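Local structure of Non-reducing end alpha-L-arabinofuranosidase BoGH43B (Bacteroides ovatus, 5JOZ) at residues E215-P218 / V219-V222; Y181-D185 / Y186-M190. The protein cleaves terminal non-reducing alpha-L-arabinofuranosyl residues from xyloglucan side chains in the periplasm, converting S units to X units during xyloglucan breakdown. All coordinates share one frame; numbering follows the deposited sequence.

How the contacts relate
Both contacts belong to one four-stranded antiparallel blade of the five-bladed propeller of the GH43 domain. Contact 2 is the hairpin of its first two strands, 176-183 and 186-193; contact 1 is the turn by which the chain leaves its last strand, 215-216, for the next blade. Their centres lie about 13 Å apart and their nearest atoms about 5 Å, without touching. Strand 201-207 runs between them: Arg206 pairs with Glu215 through the backbone and makes a cation-pi contact with Tyr186, while Ile204 meets Ser217 and Tyr188. Contact 2 is nearer to catalysis, with the Met190 side chain about 11 Å from that of Glu176, the inferred proton donor; contact 1 lies away from the annotated sites.

Contact 1 of 2, residues E215-P218 / V219-V222; sequences EPSP and VNPV
Ser217 and Asn220 are the first and last residues of a type I beta turn with Pro218 and Val219 at its corners. The phi/psi values of Pro218, -76°/-10°, fit the first corner of such a turn, and the chain enters it directly from strand 215-216. Beyond the turn the peptide bond between Asn220 and Pro221 is cis.

The serine closes the inside of the bend. With OG anti to the backbone N, chi1 turns the hydroxyl toward the N-H two residues on, and Val219 N donates to Ser217 OG at 3.0 Å (154° at the hydrogen). The valine adds a methyl to the same group, Val219 CG2 standing 3.5 Å from Ser217 OG. Its other methyl, CG1, rests 3.5 Å from Pro218 C.

Asn220 folds its amide back across the mouth of the turn. Its OD1 comes within 3.6 Å of Ser217 CB, a van der Waals approach, while ND2 is 4.3 Å from Pro216 CB at the strand end. The polar grip on this amide comes from elsewhere: OD1 is hydrogen-bonded to Ile204 N on strand 201-207. In place of Asn220, an alanine would probably leave the Ile204 N-H without its mate and open a gap beside Ser217 CB.

Trp282 touches Ser217, Pro218 and Val219, and Lys284 NZ binds the carbonyls of Val219 and Pro221. The bond from a serine hydroxyl to the N-H two residues on defines an ST turn, here overlapping a type I beta turn where the chain leaves the last strand of a propeller blade.

Contact 2 of 2, residues Y181-D185 / Y186-M190; sequences YKIGD and YYYIM
Lys182 lies across Tyr187: its CD sits over the middle of the ring, 3.8 Å from the Tyr187 centroid, in a CH-pi contact 12° off the normal. Bends at chi2 and chi4 carry the chain on across the ring to its hydroxyl end, where Lys182 NZ gives a weak bond to Tyr187 OH. On the opposite face of the hairpin, Ile183 CB meets Tyr188 CE1 at 3.8 Å, the two side chains crossing at about a right angle, while Ile183 O lies in the Tyr188 ring plane at its edge. Met190 CE reaches the edge of Tyr181, 3.7 Å from Tyr181 OH.

Backbone bonds set the register of this two-residue beta hairpin, which joins the blade's first two strands. Tyr181-Tyr188 (Tyr188 N to Tyr181 O, 2.7 Å) and Ile183-Tyr186 are hydrogen-bonded pairs, with Lys182-Tyr187 the non-hydrogen-bonded pair between. At the type II' turn through Gly184 and Asp185, Tyr186 N to Ile183 O is 3.3 Å, its donor 42° out of the carbonyl plane. Asp185 CB makes a CH-pi contact over one face of the Tyr186 ring, toward its rim.

Inside the hairpin the rings thus make apolar and CH-pi contacts; the buried hydroxyls are satisfied outside it, Tyr181 OH by Asp240 and Leu241 N, Tyr188 OH by Gly281 O, Tyr187 OH weakly by Asp133.

Contact 1 of 2, residues E215-P218 / V219-V222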
ATOM      1  N   GLU A 215      27.767 -10.101  14.598  1.00 33.98           N
ATOM      2  CA  GLU A 215      27.517  -9.950  16.022  1.00 39.28           C
ATOM      3  C   GLU A 215      26.454  -8.873  16.243  1.00 32.45           C
ATOM      4  O   GLU A 215      26.391  -7.909  15.485  1.00 24.09           O
ATOM      5  CB  GLU A 215      28.820  -9.598  16.747  1.00 47.89           C
ATOM      6  CG  GLU A 215      29.765 -10.791  16.876  1.00 55.22           C
ATOM      7  CD  GLU A 215      31.150 -10.416  17.376  1.00 58.47           C
ATOM      8  OE1 GLU A 215      31.336  -9.302  17.909  1.00 70.68           O
ATOM      9  OE2 GLU A 215      32.064 -11.246  17.238  1.00 61.34           O
ATOM     10  N   PRO A 216      25.626  -9.031  17.290  1.00 30.02           N
ATOM     11  CA  PRO A 216      24.472  -8.156  17.464  1.00 29.78           C
ATOM     12  C   PRO A 216      24.835  -6.787  18.035  1.00 29.62           C
ATOM     13  O   PRO A 216      25.875  -6.633  18.676  1.00 30.25           O
ATOM     14  CB  PRO A 216      23.610  -8.940  18.453  1.00 30.82           C
ATOM     15  CG  PRO A 216      24.614  -9.656  19.325  1.00 27.45           C
ATOM     16  CD  PRO A 216      25.797  -9.943  18.443  1.00 29.15           C
ATOM     17  N   SER A 217      23.969  -5.808  17.807  1.00 29.72           N
ATOM     18  CA  SER A 217      24.128  -4.489  18.410  1.00 27.55           C
ATOM     19  C   SER A 217      23.912  -4.572  19.916  1.00 27.12           C
ATOM     20  O   SER A 217      22.996  -5.271  20.365  1.00 28.87           O
ATOM     21  CB  SER A 217      23.134  -3.489  17.833  1.00 26.84           C
ATOM     22  OG  SER A 217      23.212  -2.247  18.509  1.00 23.52           O
ATOM     23  N   PRO A 218      24.738  -3.850  20.692  1.00 24.75           N
ATOM     24  CA  PRO A 218      24.489  -3.727  22.130  1.00 27.18           C
ATOM     25  C   PRO A 218      23.353  -2.753  22.476  1.00 27.63           C
ATOM     26  O   PRO A 218      22.956  -2.674  23.635  1.00 27.35           O
ATOM     27  CB  PRO A 218      25.824  -3.198  22.678  1.00 28.06           C
ATOM     28  CG  PRO A 218      26.427  -2.436  21.551  1.00 29.68           C
ATOM     29  CD  PRO A 218      25.928  -3.081  20.271  1.00 27.33           C
ATOM     30  N   VAL A 219      22.860  -1.996  21.501  1.00 27.87           N
ATOM     31  CA  VAL A 219      21.738  -1.097  21.726  1.00 27.17           C
ATOM     32  C   VAL A 219      20.553  -1.464  20.824  1.00 29.74           C
ATOM     33  O   VAL A 219      19.783  -0.604  20.423  1.00 30.96           O
ATOM     34  CB  VAL A 219      22.157   0.388  21.603  1.00 27.58           C
ATOM     35  CG1 VAL A 219      23.247   0.706  22.627  1.00 25.66           C
ATOM     36  CG2 VAL A 219      22.606   0.758  20.187  1.00 27.10           C
ATOM     37  N   ASN A 220      20.390  -2.756  20.537  1.00 32.52           N
ATOM     38  CA  ASN A 220      19.127  -3.243  19.981  1.00 33.79           C
ATOM     39  C   ASN A 220      17.962  -2.986  20.958  1.00 34.34           C
ATOM     40  O   ASN A 220      18.170  -3.046  22.170  1.00 33.12           O
ATOM     41  CB  ASN A 220      19.211  -4.725  19.623  1.00 28.37           C
ATOM     42  CG  ASN A 220      19.747  -4.948  18.214  1.00 34.06           C
ATOM     43  OD1 ASN A 220      19.628  -4.078  17.352  1.00 27.77           O
ATOM     44  ND2 ASN A 220      20.345  -6.115  17.975  1.00 34.22           N
ATOM     45  N   PRO A 221      16.764  -2.665  20.463  1.00 30.24           N
ATOM     46  CA  PRO A 221      16.442  -2.516  19.052  1.00 29.15           C
ATOM     47  C   PRO A 221      16.765  -1.132  18.480  1.00 29.73           C
ATOM     48  O   PRO A 221      16.951  -0.158  19.224  1.00 26.75           O
ATOM     49  CB  PRO A 221      14.931  -2.727  19.043  1.00 31.56           C
ATOM     50  CG  PRO A 221      14.480  -2.160  20.338  1.00 30.62           C
ATOM     51  CD  PRO A 221      15.615  -2.304  21.313  1.00 32.43           C
ATOM     52  N   VAL A 222      16.788  -1.055  17.152  1.00 26.05           N
ATOM     53  CA  VAL A 222      17.057   0.189  16.443  1.00 25.59           C
ATOM     54  C   VAL A 222      15.842   1.121  16.545  1.00 28.31           C
ATOM     55  O   VAL A 222      15.974   2.319  16.831  1.00 28.15           O
ATOM     56  CB  VAL A 222      17.425  -0.089  14.972  1.00 26.12           C
ATOM     57  CG1 VAL A 222      17.502   1.205  14.169  1.00 25.67           C
ATOM     58  CG2 VAL A 222      18.749  -0.860  14.909  1.00 25.96           C
TER

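Contact 2 of 2, residues Y181-D185 / Y186-M190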
ATOM      1  N   TYR A 181      23.906  -3.108   4.313  1.00 28.87           N
ATOM      2  CA  TYR A 181      24.603  -1.827   4.128  1.00 30.71           C
ATOM      3  C   TYR A 181      26.092  -1.963   4.424  1.00 30.77           C
ATOM      4  O   TYR A 181      26.488  -2.700   5.326  1.00 31.84           O
ATOM      5  CB  TYR A 181      24.021  -0.731   5.026  1.00 30.19           C
ATOM      6  CG  TYR A 181      22.518  -0.608   4.999  1.00 27.45           C
ATOM      7  CD1 TYR A 181      21.857  -0.164   3.864  1.00 29.77           C
ATOM      8  CD2 TYR A 181      21.757  -0.943   6.114  1.00 32.58           C
ATOM      9  CE1 TYR A 181      20.475  -0.052   3.836  1.00 31.59           C
ATOM     10  CE2 TYR A 181      20.380  -0.831   6.105  1.00 36.83           C
ATOM     11  CZ  TYR A 181      19.739  -0.382   4.962  1.00 33.79           C
ATOM     12  OH  TYR A 181      18.370  -0.266   4.963  1.00 31.08           O
ATOM     13  N   LYS A 182      26.913  -1.255   3.653  1.00 31.26           N
ATOM     14  CA  LYS A 182      28.341  -1.159   3.932  1.00 32.73           C
ATOM     15  C   LYS A 182      28.534   0.247   4.416  1.00 30.34           C
ATOM     16  O   LYS A 182      28.516   1.174   3.612  1.00 32.19           O
ATOM     17  CB  LYS A 182      29.179  -1.435   2.679  1.00 33.52           C
ATOM     18  CG  LYS A 182      30.670  -1.118   2.794  1.00 38.51           C
ATOM     19  CD  LYS A 182      31.343  -1.834   3.958  1.00 48.88           C
ATOM     20  CE  LYS A 182      32.856  -1.678   3.925  1.00 52.50           C
ATOM     21  NZ  LYS A 182      33.448  -2.191   2.655  1.00 58.03           N
ATOM     22  N   ILE A 183      28.700   0.401   5.725  1.00 26.36           N
ATOM     23  CA  ILE A 183      28.848   1.716   6.345  1.00 28.40           C
ATOM     24  C   ILE A 183      30.142   1.706   7.146  1.00 31.29           C
ATOM     25  O   ILE A 183      30.279   0.908   8.091  1.00 27.43           O
ATOM     26  CB  ILE A 183      27.687   2.033   7.315  1.00 27.10           C
ATOM     27  CG1 ILE A 183      26.331   1.955   6.600  1.00 29.73           C
ATOM     28  CG2 ILE A 183      27.892   3.396   7.967  1.00 28.03           C
ATOM     29  CD1 ILE A 183      25.153   1.777   7.539  1.00 29.34           C
ATOM     30  N   GLY A 184      31.070   2.598   6.793  1.00 28.00           N
ATOM     31  CA  GLY A 184      32.359   2.664   7.467  1.00 33.10           C
ATOM     32  C   GLY A 184      33.075   1.327   7.384  1.00 30.59           C
ATOM     33  O   GLY A 184      33.093   0.713   6.324  1.00 36.78           O
ATOM     34  N   ASP A 185      33.604   0.854   8.513  1.00 32.63           N
ATOM     35  CA  ASP A 185      34.394  -0.392   8.558  1.00 34.04           C
ATOM     36  C   ASP A 185      33.578  -1.675   8.371  1.00 35.41           C
ATOM     37  O   ASP A 185      34.163  -2.708   8.050  1.00 32.70           O
ATOM     38  CB  ASP A 185      35.149  -0.541   9.901  1.00 37.58           C
ATOM     39  CG  ASP A 185      36.154   0.587  10.181  1.00 40.78           C
ATOM     40  OD1 ASP A 185      36.502   1.354   9.254  1.00 40.53           O
ATOM     41  OD2 ASP A 185      36.587   0.703  11.361  1.00 36.77           O
ATOM     42  N   TYR A 186      32.256  -1.627   8.594  1.00 32.00           N
ATOM     43  CA  TYR A 186      31.444  -2.847   8.726  1.00 34.35           C
ATOM     44  C   TYR A 186      30.333  -3.024   7.693  1.00 30.70           C
ATOM     45  O   TYR A 186      29.829  -2.059   7.129  1.00 38.38           O
ATOM     46  CB  TYR A 186      30.817  -2.895  10.115  1.00 37.82           C
ATOM     47  CG  TYR A 186      31.794  -2.696  11.239  1.00 38.95           C
ATOM     48  CD1 TYR A 186      32.537  -3.774  11.762  1.00 38.78           C
ATOM     49  CD2 TYR A 186      31.973  -1.431  11.804  1.00 38.55           C
ATOM     50  CE1 TYR A 186      33.441  -3.583  12.811  1.00 37.28           C
ATOM     51  CE2 TYR A 186      32.864  -1.231  12.850  1.00 38.84           C
ATOM     52  CZ  TYR A 186      33.598  -2.298  13.350  1.00 38.01           C
ATOM     53  OH  TYR A 186      34.469  -2.052  14.386  1.00 34.50           O
ATOM     54  N   TYR A 187      29.979  -4.281   7.445  1.00 31.17           N
ATOM     55  CA  TYR A 187      28.776  -4.639   6.698  1.00 30.54           C
ATOM     56  C   TYR A 187      27.689  -4.869   7.734  1.00 27.86           C
ATOM     57  O   TYR A 187      27.931  -5.565   8.716  1.00 24.66           O
ATOM     58  CB  TYR A 187      28.985  -5.915   5.881  1.00 31.96           C
ATOM     59  CG  TYR A 187      29.987  -5.749   4.775  1.00 33.06           C
ATOM     60  CD1 TYR A 187      31.347  -5.973   4.995  1.00 34.14           C
ATOM     61  CD2 TYR A 187      29.584  -5.346   3.510  1.00 33.68           C
ATOM     62  CE1 TYR A 187      32.273  -5.810   3.974  1.00 35.25           C
ATOM     63  CE2 TYR A 187      30.496  -5.184   2.485  1.00 34.22           C
ATOM     64  CZ  TYR A 187      31.839  -5.421   2.723  1.00 34.34           C
ATOM     65  OH  TYR A 187      32.730  -5.240   1.708  1.00 30.93           O
ATOM     66  N   TYR A 188      26.510  -4.276   7.518  1.00 26.14           N
ATOM     67  CA  TYR A 188      25.403  -4.344   8.463  1.00 25.53           C
ATOM     68  C   TYR A 188      24.219  -5.034   7.839  1.00 24.29           C
ATOM     69  O   TYR A 188      23.881  -4.769   6.688  1.00 26.05           O
ATOM     70  CB  TYR A 188      24.936  -2.946   8.871  1.00 28.63           C
ATOM     71  CG  TYR A 188      25.880  -2.171   9.744  1.00 26.61           C
ATOM     72  CD1 TYR A 188      26.924  -1.443   9.191  1.00 29.60           C
ATOM     73  CD2 TYR A 188      25.705  -2.121  11.122  1.00 27.05           C
ATOM     74  CE1 TYR A 188      27.779  -0.703   9.986  1.00 26.05           C
ATOM     75  CE2 TYR A 188      26.556  -1.386  11.924  1.00 26.47           C
ATOM     76  CZ  TYR A 188      27.592  -0.682  11.349  1.00 26.77           C
ATOM     77  OH  TYR A 188      28.451   0.039  12.129  1.00 28.86           O
ATOM     78  N   ILE A 189      23.582  -5.897   8.621  1.00 24.82           N
ATOM     79  CA  ILE A 189      22.301  -6.498   8.294  1.00 24.71           C
ATOM     80  C   ILE A 189      21.311  -5.953   9.316  1.00 24.71           C
ATOM     81  O   ILE A 189      21.410  -6.256  10.504  1.00 23.30           O
ATOM     82  CB  ILE A 189      22.342  -8.042   8.357  1.00 26.46           C
ATOM     83  CG1 ILE A 189      23.189  -8.580   7.202  1.00 30.88           C
ATOM     84  CG2 ILE A 189      20.928  -8.632   8.290  1.00 26.32           C
ATOM     85  CD1 ILE A 189      23.480 -10.067   7.278  1.00 28.89           C
ATOM     86  N   MET A 190      20.376  -5.131   8.840  1.00 27.11           N
ATOM     87  CA  MET A 190      19.320  -4.564   9.667  1.00 24.99           C
ATOM     88  C   MET A 190      18.052  -5.305   9.276  1.00 26.45           C
ATOM     89  O   MET A 190      17.797  -5.524   8.097  1.00 24.50           O
ATOM     90  CB  MET A 190      19.190  -3.066   9.390  1.00 27.40           C
ATOM     91  CG  MET A 190      18.280  -2.306  10.358  1.00 30.40           C
ATOM     92  SD  MET A 190      18.060  -0.560   9.927  1.00 29.62           S
ATOM     93  CE  MET A 190      17.100  -0.699   8.420  1.00 33.39           C
TER
HETATM   94  O   HOH W   1      37.245  -1.837  12.560  1.00 35.91           O